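Local coordinates for extracellular solute-binding protein family 1 (PDB 4R2F), which probably delivers sugars such as the bound laminaribiose to an ABC-type importer, as extracellular solute-binding proteins of this family do, at residues T423-K426 with S427-K431; F140-K144 with G145-V149; L278-P281 with E282-D286. All blocks are in the same frame, centred on the assembly; numbering follows the deposited sequence. Where two conformers were deposited one is given.

Contact 1 (T423-K426 with S427-K431)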
loop_
_atom_site.group_PDB
_atom_site.type_symbol
_atom_site.label_atom_id
_atom_site.label_comp_id
_atom_site.label_asym_id
_atom_site.label_seq_id
_atom_site.Cartn_x
_atom_site.Cartn_y
_atom_site.Cartn_z
ATOM N N THR A 423 -14.355 17.791 4.860
ATOM C CA THR A 423 -15.141 17.868 6.056
ATOM C C THR A 423 -15.007 16.629 6.910
ATOM O O THR A 423 -14.910 16.740 8.130
ATOM C CB THR A 423 -16.616 18.148 5.683
ATOM O OG1 THR A 423 -16.667 19.434 5.050
ATOM C CG2 THR A 423 -17.513 18.125 6.899
ATOM N N GLY A 424 -15.006 15.447 6.302
ATOM C CA GLY A 424 -14.887 14.203 7.098
ATOM C C GLY A 424 -13.512 14.085 7.790
ATOM O O GLY A 424 -13.391 13.643 8.937
ATOM N N LEU A 425 -12.484 14.493 7.064
ATOM C CA LEU A 425 -11.128 14.496 7.591
ATOM C C LEU A 425 -10.991 15.483 8.753
ATOM O O LEU A 425 -10.340 15.163 9.721
ATOM C CB LEU A 425 -10.125 14.838 6.487
ATOM C CG LEU A 425 -9.908 13.754 5.419
ATOM C CD1 LEU A 425 -9.033 14.298 4.293
ATOM C CD2 LEU A 425 -9.298 12.494 6.038
ATOM N N LYS A 426 -11.628 16.654 8.676
ATOM C CA LYS A 426 -11.576 17.616 9.792
ATOM C C LYS A 426 -12.244 17.090 11.038
ATOM O O LYS A 426 -11.801 17.400 12.131
ATOM C CB LYS A 426 -12.111 18.992 9.391
ATOM C CG LYS A 426 -11.103 19.710 8.517
ATOM C CD LYS A 426 -11.626 20.929 7.792
ATOM C CE LYS A 426 -10.552 21.404 6.830
ATOM N NZ LYS A 426 -11.058 22.403 5.861
ATOM N N SER A 427 -13.254 16.238 10.886
ATOM C CA SER A 427 -13.899 15.654 12.027
ATOM C C SER A 427 -12.982 14.732 12.806
ATOM O O SER A 427 -13.221 14.515 13.985
ATOM C CB SER A 427 -15.126 14.881 11.599
ATOM O OG SER A 427 -15.905 15.685 10.751
ATOM N N VAL A 428 -11.957 14.157 12.162
ATOM C CA VAL A 428 -11.147 13.089 12.813
ATOM C C VAL A 428 -9.656 13.403 12.988
ATOM O O VAL A 428 -9.039 13.013 13.969
ATOM C CB VAL A 428 -11.298 11.710 12.098
ATOM C CG1 VAL A 428 -12.723 11.179 12.234
ATOM C CG2 VAL A 428 -10.904 11.802 10.636
ATOM N N LEU A 429 -9.083 14.119 12.034
ATOM C CA LEU A 429 -7.717 14.583 12.159
ATOM C C LEU A 429 -7.621 15.622 13.276
ATOM O O LEU A 429 -8.579 16.340 13.551
ATOM C CB LEU A 429 -7.205 15.152 10.820
ATOM C CG LEU A 429 -6.614 14.103 9.854
ATOM C CD1 LEU A 429 -7.574 12.952 9.585
ATOM C CD2 LEU A 429 -6.161 14.736 8.544
ATOM N N LYS A 430 -6.476 15.658 13.943
ATOM C CA LYS A 430 -6.209 16.654 14.977
ATOM C C LYS A 430 -5.505 17.785 14.278
ATOM O O LYS A 430 -4.453 17.571 13.680
ATOM C CB LYS A 430 -5.314 16.090 16.081
ATOM C CG LYS A 430 -6.048 15.254 17.116
ATOM C CD LYS A 430 -6.508 13.920 16.545
ATOM C CE LYS A 430 -6.651 12.867 17.630
ATOM N NZ LYS A 430 -5.366 12.628 18.351
ATOM N N LYS A 431 -6.077 18.984 14.340
ATOM C CA LYS A 431 -5.526 20.113 13.581
ATOM C C LYS A 431 -4.154 20.541 14.118
ATOM O O LYS A 431 -3.660 20.064 15.151
ATOM C CB LYS A 431 -6.508 21.310 13.464
ATOM C CG LYS A 431 -7.556 21.507 14.563
ATOM C CD LYS A 431 -6.943 21.888 15.904
ATOM C CE LYS A 431 -7.927 22.661 16.775
ATOM N NZ LYS A 431 -7.235 23.449 17.834
ATOM O OXT LYS A 431 -3.484 21.354 13.485
#
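The carbonyl oxygen of T423 is gripped twice by S427, four residues on, in the last turn of a C-terminal helix. S427 OG donates to T423 O over 3.0 Å, and the backbone N of S427 makes the ordinary helical bond to the same oxygen at 3.3 Å. The two donors come at that carbonyl from opposite faces of its plane. With chi1 at -49°, the hydroxyl of S427 stands beside its own backbone N and turns back along the helix, which gives the serine hydroxyl an acceptor within its own turn. The T423 hydroxyl in turn bonds to the carbonyl of T419, one turn earlier.

G424 has no side chain to offer. Its carbonyl takes a weak bond from S427 N, and V428 CG2 packs against G424 O at 3.5 Å.

L425 O takes the last two N-H groups of the turn, L429 N at 2.8 Å and V428 N at 3.1 Å. Beside that carbonyl the two leucine side chains run alongside each other and point the same way, meeting through L425 CD2 and L429 CD1 at 4.0 Å. L429 CB and CD1 also lie close against L425 O; the side chain of L429 thus flanks the carbonyl that L429 N bonds.

K426 extends away from this turn, its ammonium paired with D422 in a salt bridge back along the helix. From L429 on the chain leaves its helical course.

The turn ends helix 414-428 at the surface, with its leucine side set inward: L425 rests on L394 and L429 on N390 and A393 of helix 389-396, while V229 and L227 of loops complete the seat, V229 against L425 and L227 against L429.

Contact 2 (F140-K144 with G145-V149)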
loop_
_atom_site.group_PDB
_atom_site.type_symbol
_atom_site.label_atom_id
_atom_site.label_comp_id
_atom_site.label_asym_id
_atom_site.label_seq_id
_atom_site.Cartn_x
_atom_site.Cartn_y
_atom_site.Cartn_z
ATOM N N PHE A 140 10.693 6.848 10.732
ATOM C CA PHE A 140 10.091 6.307 11.940
ATOM C C PHE A 140 10.700 6.848 13.218
ATOM O O PHE A 140 10.265 6.495 14.323
ATOM C CB PHE A 140 10.163 4.787 11.881
ATOM C CG PHE A 140 9.386 4.241 10.740
ATOM C CD1 PHE A 140 8.004 4.204 10.810
ATOM C CD2 PHE A 140 10.004 3.871 9.573
ATOM C CE1 PHE A 140 7.249 3.761 9.754
ATOM C CE2 PHE A 140 9.260 3.419 8.507
ATOM C CZ PHE A 140 7.876 3.368 8.597
ATOM N N LYS A 141 11.680 7.737 13.070
ATOM C CA LYS A 141 12.361 8.291 14.221
ATOM C C LYS A 141 11.563 9.476 14.735
ATOM O O LYS A 141 11.226 10.366 13.961
ATOM C CB LYS A 141 13.759 8.739 13.825
ATOM C CG LYS A 141 14.635 9.146 15.000
ATOM C CD LYS A 141 15.870 9.884 14.501
ATOM C CE LYS A 141 16.807 10.291 15.628
ATOM N NZ LYS A 141 17.819 11.272 15.143
ATOM N N THR A 142 11.257 9.470 16.033
ATOM C CA THR A 142 10.640 10.610 16.703
ATOM C C THR A 142 11.503 11.024 17.885
ATOM O O THR A 142 12.418 10.315 18.263
ATOM C CB THR A 142 9.215 10.283 17.242
ATOM O OG1 THR A 142 9.301 9.440 18.397
ATOM C CG2 THR A 142 8.340 9.620 16.170
ATOM N N SER A 143 11.152 12.151 18.493
ATOM C CA SER A 143 11.765 12.624 19.738
ATOM C C SER A 143 11.892 11.526 20.808
ATOM O O SER A 143 12.875 11.482 21.529
ATOM C CB SER A 143 10.939 13.788 20.335
ATOM O OG SER A 143 10.598 14.771 19.370
ATOM N N LYS A 144 10.885 10.664 20.907
ATOM C CA LYS A 144 10.765 9.714 21.991
ATOM C C LYS A 144 11.292 8.339 21.609
ATOM O O LYS A 144 11.395 7.490 22.471
ATOM C CB LYS A 144 9.301 9.621 22.442
ATOM C CG LYS A 144 8.633 10.982 22.567
ATOM C CD LYS A 144 7.264 11.013 23.213
ATOM C CE LYS A 144 6.065 10.654 22.347
ATOM N NZ LYS A 144 5.922 11.448 21.101
ATOM N N GLY A 145 11.617 8.133 20.331
ATOM C CA GLY A 145 12.182 6.881 19.850
ATOM C C GLY A 145 11.685 6.516 18.456
ATOM O O GLY A 145 10.918 7.246 17.829
ATOM N N TYR A 146 12.118 5.361 17.986
ATOM C CA TYR A 146 11.618 4.757 16.741
ATOM C C TYR A 146 10.255 4.122 16.958
ATOM O O TYR A 146 10.116 3.227 17.813
ATOM C CB TYR A 146 12.597 3.681 16.281
ATOM C CG TYR A 146 13.839 4.296 15.723
ATOM C CD1 TYR A 146 13.883 4.679 14.395
ATOM C CD2 TYR A 146 14.961 4.516 16.515
ATOM C CE1 TYR A 146 14.992 5.273 13.864
ATOM C CE2 TYR A 146 16.097 5.107 15.987
ATOM C CZ TYR A 146 16.092 5.491 14.662
ATOM O OH TYR A 146 17.175 6.082 14.099
ATOM N N VAL A 147 9.242 4.569 16.220
ATOM C CA VAL A 147 7.905 4.035 16.454
ATOM C C VAL A 147 7.710 2.618 15.884
ATOM O O VAL A 147 6.806 1.906 16.302
ATOM C CB VAL A 147 6.778 4.961 15.956
ATOM C CG1 VAL A 147 6.915 6.352 16.546
ATOM C CG2 VAL A 147 6.731 5.011 14.456
ATOM N N ALA A 148 8.559 2.220 14.940
ATOM C CA ALA A 148 8.453 0.925 14.259
ATOM C C ALA A 148 9.697 0.721 13.417
ATOM O O ALA A 148 10.555 1.604 13.353
ATOM C CB ALA A 148 7.213 0.892 13.357
ATOM N N VAL A 149 9.784 -0.438 12.763
ATOM C CA VAL A 149 10.914 -0.769 11.887
ATOM C C VAL A 149 10.384 -1.123 10.495
ATOM O O VAL A 149 9.473 -1.956 10.368
ATOM C CB VAL A 149 11.702 -1.954 12.477
ATOM C CG1 VAL A 149 12.871 -2.318 11.593
ATOM C CG2 VAL A 149 12.176 -1.637 13.879
#
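K141 and Y146 face each other as an antiparallel non-hydrogen-bonded pair, next to the hydrogen-bonded pair T142 and G145, and a type I turn from T142 to G145 joins the strands. T142 N donates to G145 O and G145 N to T142 O, and beyond the K141-Y146 pair V147 N bonds to F140 O at 2.9 Å. G145, at phi 144°, has backbone angles that call for glycine.

T142 OG1 works twice. It donates to G145 O at 2.8 Å in the carbonyl plane, on a lone pair, and accepts from K144 N at 3.2 Å, which makes an ST turn. Its chi1 of 73° sets the hydroxyl over the turn and sends CG2 against V147 CG1, 3.6 Å away.

On the face carrying K141 and Y146, the extended lysine chain lies across the tyrosine ring, K141 CG standing 4.3 Å from the ring centroid in a CH-pi contact offset toward the rim. V147 CG2 meets the F140 ring at its edge, 3.9 Å from CD1.

The whole is a tight two-residue beta hairpin, and it leads into the long strand 145-161 of the mixed sheet in this solute-binding fold.

Contact 3 (L278-P281 with E282-D286)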
loop_
_atom_site.group_PDB
_atom_site.type_symbol
_atom_site.label_atom_id
_atom_site.label_comp_id
_atom_site.label_asym_id
_atom_site.label_seq_id
_atom_site.Cartn_x
_atom_site.Cartn_y
_atom_site.Cartn_z
ATOM N N LEU A 278 3.311 -4.580 -6.933
ATOM C CA LEU A 278 4.396 -5.392 -7.434
ATOM C C LEU A 278 3.950 -6.854 -7.437
ATOM O O LEU A 278 3.220 -7.280 -6.558
ATOM C CB LEU A 278 5.621 -5.223 -6.550
ATOM C CG LEU A 278 6.854 -6.020 -6.948
ATOM C CD1 LEU A 278 8.116 -5.328 -6.491
ATOM C CD2 LEU A 278 6.786 -7.433 -6.404
ATOM N N GLY A 279 4.375 -7.603 -8.447
ATOM C CA GLY A 279 4.133 -9.058 -8.528
ATOM C C GLY A 279 2.743 -9.473 -8.938
ATOM O O GLY A 279 2.288 -10.536 -8.566
ATOM N N VAL A 280 2.073 -8.663 -9.745
ATOM C CA VAL A 280 0.716 -8.990 -10.141
ATOM C C VAL A 280 0.548 -10.380 -10.796
ATOM O O VAL A 280 -0.376 -11.088 -10.439
ATOM C CB VAL A 280 0.126 -7.902 -11.072
ATOM C CG1 VAL A 280 -1.144 -8.379 -11.774
ATOM C CG2 VAL A 280 -0.154 -6.616 -10.302
ATOM N N PRO A 281 1.417 -10.777 -11.756
ATOM C CA PRO A 281 1.202 -12.110 -12.368
ATOM C C PRO A 281 1.146 -13.251 -11.343
ATOM O O PRO A 281 0.260 -14.113 -11.402
ATOM C CB PRO A 281 2.415 -12.267 -13.296
ATOM C CG PRO A 281 2.765 -10.885 -13.683
ATOM C CD PRO A 281 2.482 -10.036 -12.451
ATOM N N GLU A 282 2.048 -13.191 -10.377
ATOM C CA GLU A 282 2.175 -14.212 -9.350
ATOM C C GLU A 282 0.971 -14.119 -8.404
ATOM O O GLU A 282 0.413 -15.123 -7.999
ATOM C CB GLU A 282 3.491 -14.022 -8.562
ATOM C CG GLU A 282 4.822 -14.138 -9.344
ATOM C CD GLU A 282 5.033 -13.169 -10.538
ATOM O OE1 GLU A 282 4.965 -11.896 -10.463
ATOM O OE2 GLU A 282 5.334 -13.721 -11.611
ATOM N N ARG A 283 0.595 -12.895 -8.055
ATOM C CA ARG A 283 -0.561 -12.655 -7.185
ATOM C C ARG A 283 -1.847 -13.222 -7.769
ATOM O O ARG A 283 -2.619 -13.822 -7.056
ATOM C CB ARG A 283 -0.755 -11.166 -6.909
ATOM C CG ARG A 283 -1.958 -10.852 -6.020
ATOM C CD ARG A 283 -1.946 -11.689 -4.750
ATOM N NE ARG A 283 -3.057 -11.379 -3.860
ATOM C CZ ARG A 283 -4.070 -12.198 -3.637
ATOM N NH1 ARG A 283 -4.117 -13.386 -4.238
ATOM N NH2 ARG A 283 -5.024 -11.834 -2.806
ATOM N N VAL A 284 -2.064 -13.051 -9.070
ATOM C CA VAL A 284 -3.311 -13.473 -9.678
ATOM C C VAL A 284 -3.266 -14.846 -10.362
ATOM O O VAL A 284 -4.289 -15.298 -10.864
ATOM C CB VAL A 284 -3.876 -12.390 -10.635
ATOM C CG1 VAL A 284 -3.853 -11.020 -9.957
ATOM C CG2 VAL A 284 -3.131 -12.345 -11.961
ATOM N N GLY A 285 -2.113 -15.520 -10.350
ATOM C CA GLY A 285 -1.969 -16.832 -10.984
ATOM C C GLY A 285 -2.049 -16.833 -12.505
ATOM O O GLY A 285 -2.702 -17.684 -13.095
ATOM N N ASP A 286 -1.412 -15.859 -13.150
ATOM C CA ASP A 286 -1.201 -15.899 -14.602
ATOM C C ASP A 286 0.174 -15.359 -14.916
ATOM O O ASP A 286 0.368 -14.147 -15.086
ATOM C CB ASP A 286 -2.249 -15.086 -15.384
ATOM C CG ASP A 286 -2.050 -15.157 -16.904
ATOM O OD1 ASP A 286 -0.924 -15.420 -17.386
ATOM O OD2 ASP A 286 -3.032 -14.935 -17.634
#
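P281 and E282 lie side by side and point the same way, the glutamate folded back toward the start of its own short helix. E282 CG stands beside the backbone N, and a bend at chi2 of 58° then swings the carboxylate round to the proline ring and the glycine before it. E282 OE1 sits 3.7 Å from P281 CD and 3.5 Å from G279 CA, while OE2 lies near P281 CB on the same ring. The contact is thus carbon against carboxylate oxygen. Lying over the first turn, the negative group would probably be favoured by the helix dipole.

V280 and V284, one turn apart, make the apolar counterpart. Their side chains cross obliquely and meet only through the CG1 atoms, 4.2 Å apart, while both methyls of V284 close on V280 O, CG2 at 3.4 Å. That carbonyl also accepts from V284 N at 2.9 Å; V284 thus meets V280 O with both its N-H and its methyls. R283 sends its CB toward G279 O, which takes R283 N at 2.9 Å. In one of its two conformers, hence less surely, the arginine leads away beside T259 and N263 of helix 259-267, about 6 Å from a bound glucose unit.

V280 and P281 pack on W159 of strand 145-161, and V284 on N263 and W266. Past the helix, D286 N donates to P281 O at 3.0 Å, and the carboxylate of D286 is shared between R161, in a salt bridge, and S288.

Here a short helix is bounded by glycines: G279 at the N-cap position, and G285 leaving it with positive phi. With the weak inner bond from G285 N to E282 O, the 6-to-1 bond from D286 N to P281 O fits a Schellman motif.

How the contacts relate
All three contacts are local turns, spaced along the chain without touching. Contact 1 is the surface one, at the very C-terminus; contacts 2 and 3 are partly buried and flank the chain's centre on opposite sides, about 34 Å apart between centres. They nevertheless share an element, since the hairpin of contact 2 starts strand 145-161 and the helix of contact 3 packs on W159 of that strand. Chemistry follows the setting: contact 1 adds a serine hydroxyl and a leucine pair to the weakly bonded end of a helix, contact 2 combines a threonine-held turn with a lysine-tyrosine contact, and contact 3 relies on glycines and a folded-back glutamate, with R283 on the side of the sugar.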